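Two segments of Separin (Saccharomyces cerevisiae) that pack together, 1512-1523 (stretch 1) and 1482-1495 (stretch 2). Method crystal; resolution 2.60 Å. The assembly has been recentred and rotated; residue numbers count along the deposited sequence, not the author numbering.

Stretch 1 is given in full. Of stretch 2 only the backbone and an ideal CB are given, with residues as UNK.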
# COMPACT_ATOMS: atom_id res chain seq x y z
N GLY A 1512 -27.86 -4.46 -21.52
CA GLY A 1512 -28.14 -4.15 -22.90
C GLY A 1512 -29.04 -2.93 -22.90
O GLY A 1512 -29.45 -2.44 -21.85
N THR A 1513 -29.18 -2.36 -24.07
CA THR A 1513 -29.88 -1.12 -24.31
C THR A 1513 -31.26 -1.04 -23.77
O THR A 1513 -31.77 -0.01 -23.42
CB THR A 1513 -29.96 -0.93 -25.81
OG1 THR A 1513 -28.65 -0.96 -26.35
CG2 THR A 1513 -30.59 0.36 -26.13
N ILE A 1514 -31.86 -2.18 -23.73
CA ILE A 1514 -33.23 -2.38 -23.30
C ILE A 1514 -33.50 -1.99 -21.83
O ILE A 1514 -34.40 -1.21 -21.54
CB ILE A 1514 -33.56 -3.84 -23.55
CG1 ILE A 1514 -34.93 -4.17 -22.98
CG2 ILE A 1514 -32.36 -4.76 -23.11
CD1 ILE A 1514 -35.94 -3.52 -23.78
N TYR A 1515 -32.65 -2.47 -20.94
CA TYR A 1515 -32.77 -2.16 -19.53
C TYR A 1515 -32.46 -0.71 -19.25
O TYR A 1515 -32.99 -0.14 -18.32
CB TYR A 1515 -31.78 -2.98 -18.71
CG TYR A 1515 -32.18 -4.39 -18.41
CD1 TYR A 1515 -33.43 -4.86 -18.72
CD2 TYR A 1515 -31.30 -5.26 -17.83
CE1 TYR A 1515 -33.78 -6.16 -18.46
CE2 TYR A 1515 -31.64 -6.55 -17.56
CZ TYR A 1515 -32.88 -6.99 -17.87
OH TYR A 1515 -33.21 -8.28 -17.59
N THR A 1516 -31.58 -0.13 -20.03
CA THR A 1516 -31.23 1.26 -19.80
C THR A 1516 -32.41 2.17 -20.07
O THR A 1516 -32.67 3.06 -19.29
CB THR A 1516 -29.98 1.70 -20.56
OG1 THR A 1516 -30.35 2.11 -21.86
CG2 THR A 1516 -29.02 0.58 -20.66
N TYR A 1517 -33.15 1.93 -21.14
CA TYR A 1517 -34.30 2.76 -21.42
C TYR A 1517 -35.29 2.62 -20.30
O TYR A 1517 -35.80 3.60 -19.82
CB TYR A 1517 -34.95 2.39 -22.72
CG TYR A 1517 -34.29 3.00 -23.92
CD1 TYR A 1517 -33.00 2.70 -24.24
CD2 TYR A 1517 -34.98 3.85 -24.74
CE1 TYR A 1517 -32.40 3.24 -25.34
CE2 TYR A 1517 -34.38 4.40 -25.84
CZ TYR A 1517 -33.09 4.09 -26.13
OH TYR A 1517 -32.48 4.63 -27.22
N LEU A 1518 -35.56 1.41 -19.88
CA LEU A 1518 -36.53 1.23 -18.81
C LEU A 1518 -36.13 2.09 -17.62
O LEU A 1518 -36.97 2.73 -16.99
CB LEU A 1518 -36.63 -0.23 -18.41
CG LEU A 1518 -37.44 -1.09 -19.39
CD1 LEU A 1518 -37.41 -2.57 -19.02
CD2 LEU A 1518 -38.85 -0.56 -19.42
N LEU A 1519 -34.83 2.12 -17.34
CA LEU A 1519 -34.32 2.86 -16.20
C LEU A 1519 -34.36 4.38 -16.44
O LEU A 1519 -34.39 5.16 -15.50
CB LEU A 1519 -32.90 2.41 -15.87
CG LEU A 1519 -32.82 1.02 -15.25
CD1 LEU A 1519 -31.37 0.66 -14.97
CD2 LEU A 1519 -33.64 0.99 -13.97
N GLY A 1520 -34.37 4.78 -17.70
CA GLY A 1520 -34.58 6.18 -18.05
C GLY A 1520 -36.04 6.60 -17.93
O GLY A 1520 -36.37 7.77 -18.14
N GLY A 1521 -36.91 5.66 -17.61
CA GLY A 1521 -38.31 6.00 -17.41
C GLY A 1521 -39.13 5.86 -18.67
O GLY A 1521 -40.26 6.34 -18.74
N CYS A 1522 -38.55 5.20 -19.67
CA CYS A 1522 -39.30 4.74 -20.83
C CYS A 1522 -40.36 3.76 -20.35
O CYS A 1522 -40.06 2.87 -19.55
CB CYS A 1522 -38.37 4.08 -21.86
SG CYS A 1522 -39.13 3.61 -23.44
N PRO A 1523 -41.61 3.96 -20.81
CA PRO A 1523 -42.78 3.15 -20.47
C PRO A 1523 -43.12 2.09 -21.53
O PRO A 1523 -44.01 1.27 -21.31
CB PRO A 1523 -43.89 4.19 -20.37
CG PRO A 1523 -43.53 5.19 -21.38
CD PRO A 1523 -42.02 5.20 -21.49
N UNK A 1482 -26.28 8.70 -19.44
CA UNK A 1482 -27.17 9.85 -19.52
C UNK A 1482 -28.62 9.43 -19.77
O UNK A 1482 -29.55 10.09 -19.28
CB UNK A 1482 -26.70 10.80 -20.63
N UNK A 1483 -28.84 8.37 -20.54
CA UNK A 1483 -30.20 7.86 -20.67
C UNK A 1483 -30.69 7.50 -19.27
O UNK A 1483 -31.81 7.86 -18.89
CB UNK A 1483 -30.26 6.66 -21.61
N UNK A 1484 -29.81 6.85 -18.50
CA UNK A 1484 -30.13 6.37 -17.16
C UNK A 1484 -30.39 7.49 -16.16
O UNK A 1484 -31.00 7.26 -15.11
CB UNK A 1484 -28.99 5.49 -16.65
N UNK A 1485 -29.93 8.70 -16.47
CA UNK A 1485 -30.13 9.81 -15.56
C UNK A 1485 -31.51 10.38 -15.74
O UNK A 1485 -32.06 11.00 -14.83
CB UNK A 1485 -29.07 10.89 -15.77
N UNK A 1486 -32.09 10.16 -16.93
CA UNK A 1486 -33.44 10.64 -17.23
C UNK A 1486 -34.46 10.02 -16.30
O UNK A 1486 -34.17 9.04 -15.60
CB UNK A 1486 -33.81 10.34 -18.68
N UNK A 1487 -35.66 10.58 -16.31
CA UNK A 1487 -36.73 10.06 -15.48
C UNK A 1487 -37.94 9.76 -16.35
O UNK A 1487 -38.72 8.86 -16.04
CB UNK A 1487 -37.09 11.05 -14.37
N UNK A 1488 -38.07 10.49 -17.45
CA UNK A 1488 -39.13 10.22 -18.42
C UNK A 1488 -38.55 10.15 -19.84
O UNK A 1488 -37.88 11.08 -20.31
CB UNK A 1488 -40.22 11.30 -18.34
N UNK A 1489 -38.78 9.03 -20.51
CA UNK A 1489 -38.38 8.87 -21.90
C UNK A 1489 -39.61 8.53 -22.77
O UNK A 1489 -40.62 8.01 -22.28
CB UNK A 1489 -37.31 7.78 -22.02
N UNK A 1490 -39.52 8.89 -24.04
CA UNK A 1490 -40.58 8.60 -24.99
C UNK A 1490 -40.60 7.12 -25.32
O UNK A 1490 -39.55 6.48 -25.39
CB UNK A 1490 -40.41 9.43 -26.26
N UNK A 1491 -41.81 6.57 -25.52
CA UNK A 1491 -42.00 5.24 -26.10
C UNK A 1491 -41.08 5.07 -27.31
O UNK A 1491 -41.18 5.85 -28.25
CB UNK A 1491 -43.46 5.02 -26.50
N UNK A 1492 -40.20 4.08 -27.30
CA UNK A 1492 -39.20 3.99 -28.35
C UNK A 1492 -39.34 2.76 -29.25
O UNK A 1492 -39.51 1.64 -28.77
CB UNK A 1492 -37.81 3.99 -27.72
N UNK A 1493 -39.28 2.99 -30.56
CA UNK A 1493 -39.17 1.91 -31.53
C UNK A 1493 -37.70 1.73 -31.94
O UNK A 1493 -37.25 2.28 -32.95
CB UNK A 1493 -40.04 2.19 -32.75
N UNK A 1494 -36.94 0.96 -31.16
CA UNK A 1494 -35.54 0.68 -31.47
C UNK A 1494 -35.42 -0.35 -32.60
O UNK A 1494 -34.94 -1.46 -32.38
CB UNK A 1494 -34.81 0.18 -30.22
N UNK A 1495 -35.86 -0.00 -33.80
CA UNK A 1495 -35.92 -0.99 -34.89
C UNK A 1495 -34.57 -1.24 -35.57
O UNK A 1495 -34.43 -1.00 -36.77
CB UNK A 1495 -36.93 -0.53 -35.94

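Position 1482 has nothing of stretch 1 within 5.5 Å of its ideal CB, so the contact sets no preference. It is Glu1482.

At 1483 the CA-to-CB bond points toward stretch 1, and the ideal CB lies 4.6 Å from Thr1516 OG1. The space between helix and ring suits a medium aliphatic side chain: valine, leucine, isoleucine or methionine. Ile1483 fills it, CD1 reaching 4.1 Å from Tyr1517 CE1 and CG2 lying 3.8 Å from Thr1516 O.

At 1484 CB points sideways, 5.0 Å from Leu1519 CB, so a long chain could run along the helix surface; leucine, methionine, arginine or lysine would do. Lys1484 does so extended (chi2 to chi4 all t), its CE 3.6 Å from Thr1516 CG2, while NZ is hydrogen-bonded elsewhere in the structure.

Position 1485 points away, which favours no particular type; it is Lys1485, whose NZ forms a salt bridge with Glu1482 OE2 (3.4 Å).

At 1486 the ideal CB is 3.7 Å from Gly1520 O, so a small side chain is the simplest fit: alanine, serine or cysteine. Cys1486 also closes a type I turn, its N bonded to Ile1483 O (3.0 Å).

Positions 1487 and 1488 point away and tolerate many side chains, polar ones included; they are Thr1487 and Lys1488. Here the backbone makes the contact: Gly1521 CA approaches Thr1487 O at 3.2 Å, with an angle of 171° at the hydrogen, a CA-H...O contact.

Position 1489 points toward stretch 1, its ideal CB 3.7 Å from Cys1522 N and 4.0 Å from Gly1520 O. With extended phi/psi (-122/153), valine or isoleucine is attractive. Ile1489 sends CG2 to 4.3 Å from Tyr1517 CD2. A CB on Gly1520 would fall 2.5 Å from Ile1489 CD1, a clash.

Position 1490 points away and is Ala1490. At 1491, phi of -45° permits proline, and the ideal CB is 5.1 Å from Pro1523 CG; a compact apolar group would fit. Pro1491 brings CG to 4.3 Å from Pro1523 CG.

At 1492 CB points toward stretch 1, 3.9 Å from Tyr1517 CE2, favouring something small, such as alanine, serine, cysteine or threonine. Ser1492 places OG at the ring edge, 3.5 Å from Tyr1517 CE2, and donates to Ala1490 O (2.8 Å).

Position 1493 is out of reach and is Phe1493. At 1494 CB points toward stretch 1 with nothing within 5.5 Å, leaving room for leucine, methionine or phenylalanine. Leu1494 sets CD2 over one face of the Tyr1517 ring and 3.4 Å from Thr1513 CG2. Position 1495, out of reach, is Leu1495.

Stretch 2 (1482-1495) EIKKCTKIAPSFLL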
# COMPACT_ATOMS: atom_id res chain seq x y z
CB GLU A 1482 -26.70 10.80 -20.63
CG GLU A 1482 -26.32 12.19 -20.13
CD GLU A 1482 -25.13 12.17 -19.16
OE1 GLU A 1482 -24.21 11.34 -19.33
OE2 GLU A 1482 -25.15 13.00 -18.23
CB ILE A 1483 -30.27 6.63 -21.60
CG1 ILE A 1483 -30.05 7.04 -23.05
CG2 ILE A 1483 -31.61 5.97 -21.47
CD1 ILE A 1483 -29.58 5.91 -23.90
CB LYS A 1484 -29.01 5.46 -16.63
CG LYS A 1484 -28.96 4.11 -17.32
CD LYS A 1484 -27.93 3.18 -16.73
CE LYS A 1484 -27.75 1.98 -17.63
NZ LYS A 1484 -26.55 1.19 -17.31
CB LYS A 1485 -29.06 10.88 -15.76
CG LYS A 1485 -27.70 10.43 -15.31
CD LYS A 1485 -26.66 11.53 -15.38
CE LYS A 1485 -25.26 10.97 -15.14
NZ LYS A 1485 -24.24 12.06 -15.07
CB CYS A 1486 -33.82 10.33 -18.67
SG CYS A 1486 -32.63 10.88 -19.88
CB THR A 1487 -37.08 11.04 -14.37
OG1 THR A 1487 -37.15 12.36 -14.92
CG2 THR A 1487 -35.99 11.03 -13.31
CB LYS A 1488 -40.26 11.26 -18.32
CG LYS A 1488 -41.10 11.18 -17.03
CD LYS A 1488 -42.25 12.19 -17.01
CE LYS A 1488 -43.07 12.17 -15.71
NZ LYS A 1488 -43.96 10.96 -15.53
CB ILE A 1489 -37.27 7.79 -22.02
CG1 ILE A 1489 -35.99 8.30 -21.35
CG2 ILE A 1489 -36.98 7.42 -23.47
CD1 ILE A 1489 -34.79 7.43 -21.61
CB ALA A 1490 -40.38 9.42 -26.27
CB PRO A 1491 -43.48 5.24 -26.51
CG PRO A 1491 -44.12 6.16 -25.52
CD PRO A 1491 -43.10 7.23 -25.23
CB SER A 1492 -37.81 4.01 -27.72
OG SER A 1492 -37.66 5.15 -26.89
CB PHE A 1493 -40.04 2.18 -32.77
CG PHE A 1493 -41.52 2.06 -32.53
CD1 PHE A 1493 -42.10 0.84 -32.25
CD2 PHE A 1493 -42.34 3.17 -32.59
CE1 PHE A 1493 -43.46 0.74 -32.03
CE2 PHE A 1493 -43.71 3.06 -32.37
CZ PHE A 1493 -44.26 1.84 -32.08
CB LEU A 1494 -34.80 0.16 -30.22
CG LEU A 1494 -34.07 1.13 -29.30
CD1 LEU A 1494 -35.01 2.13 -28.70
CD2 LEU A 1494 -33.34 0.38 -28.20
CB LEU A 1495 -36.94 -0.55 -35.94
CG LEU A 1495 -38.23 0.12 -35.44
CD1 LEU A 1495 -39.12 0.60 -36.60
CD2 LEU A 1495 -38.99 -0.83 -34.54
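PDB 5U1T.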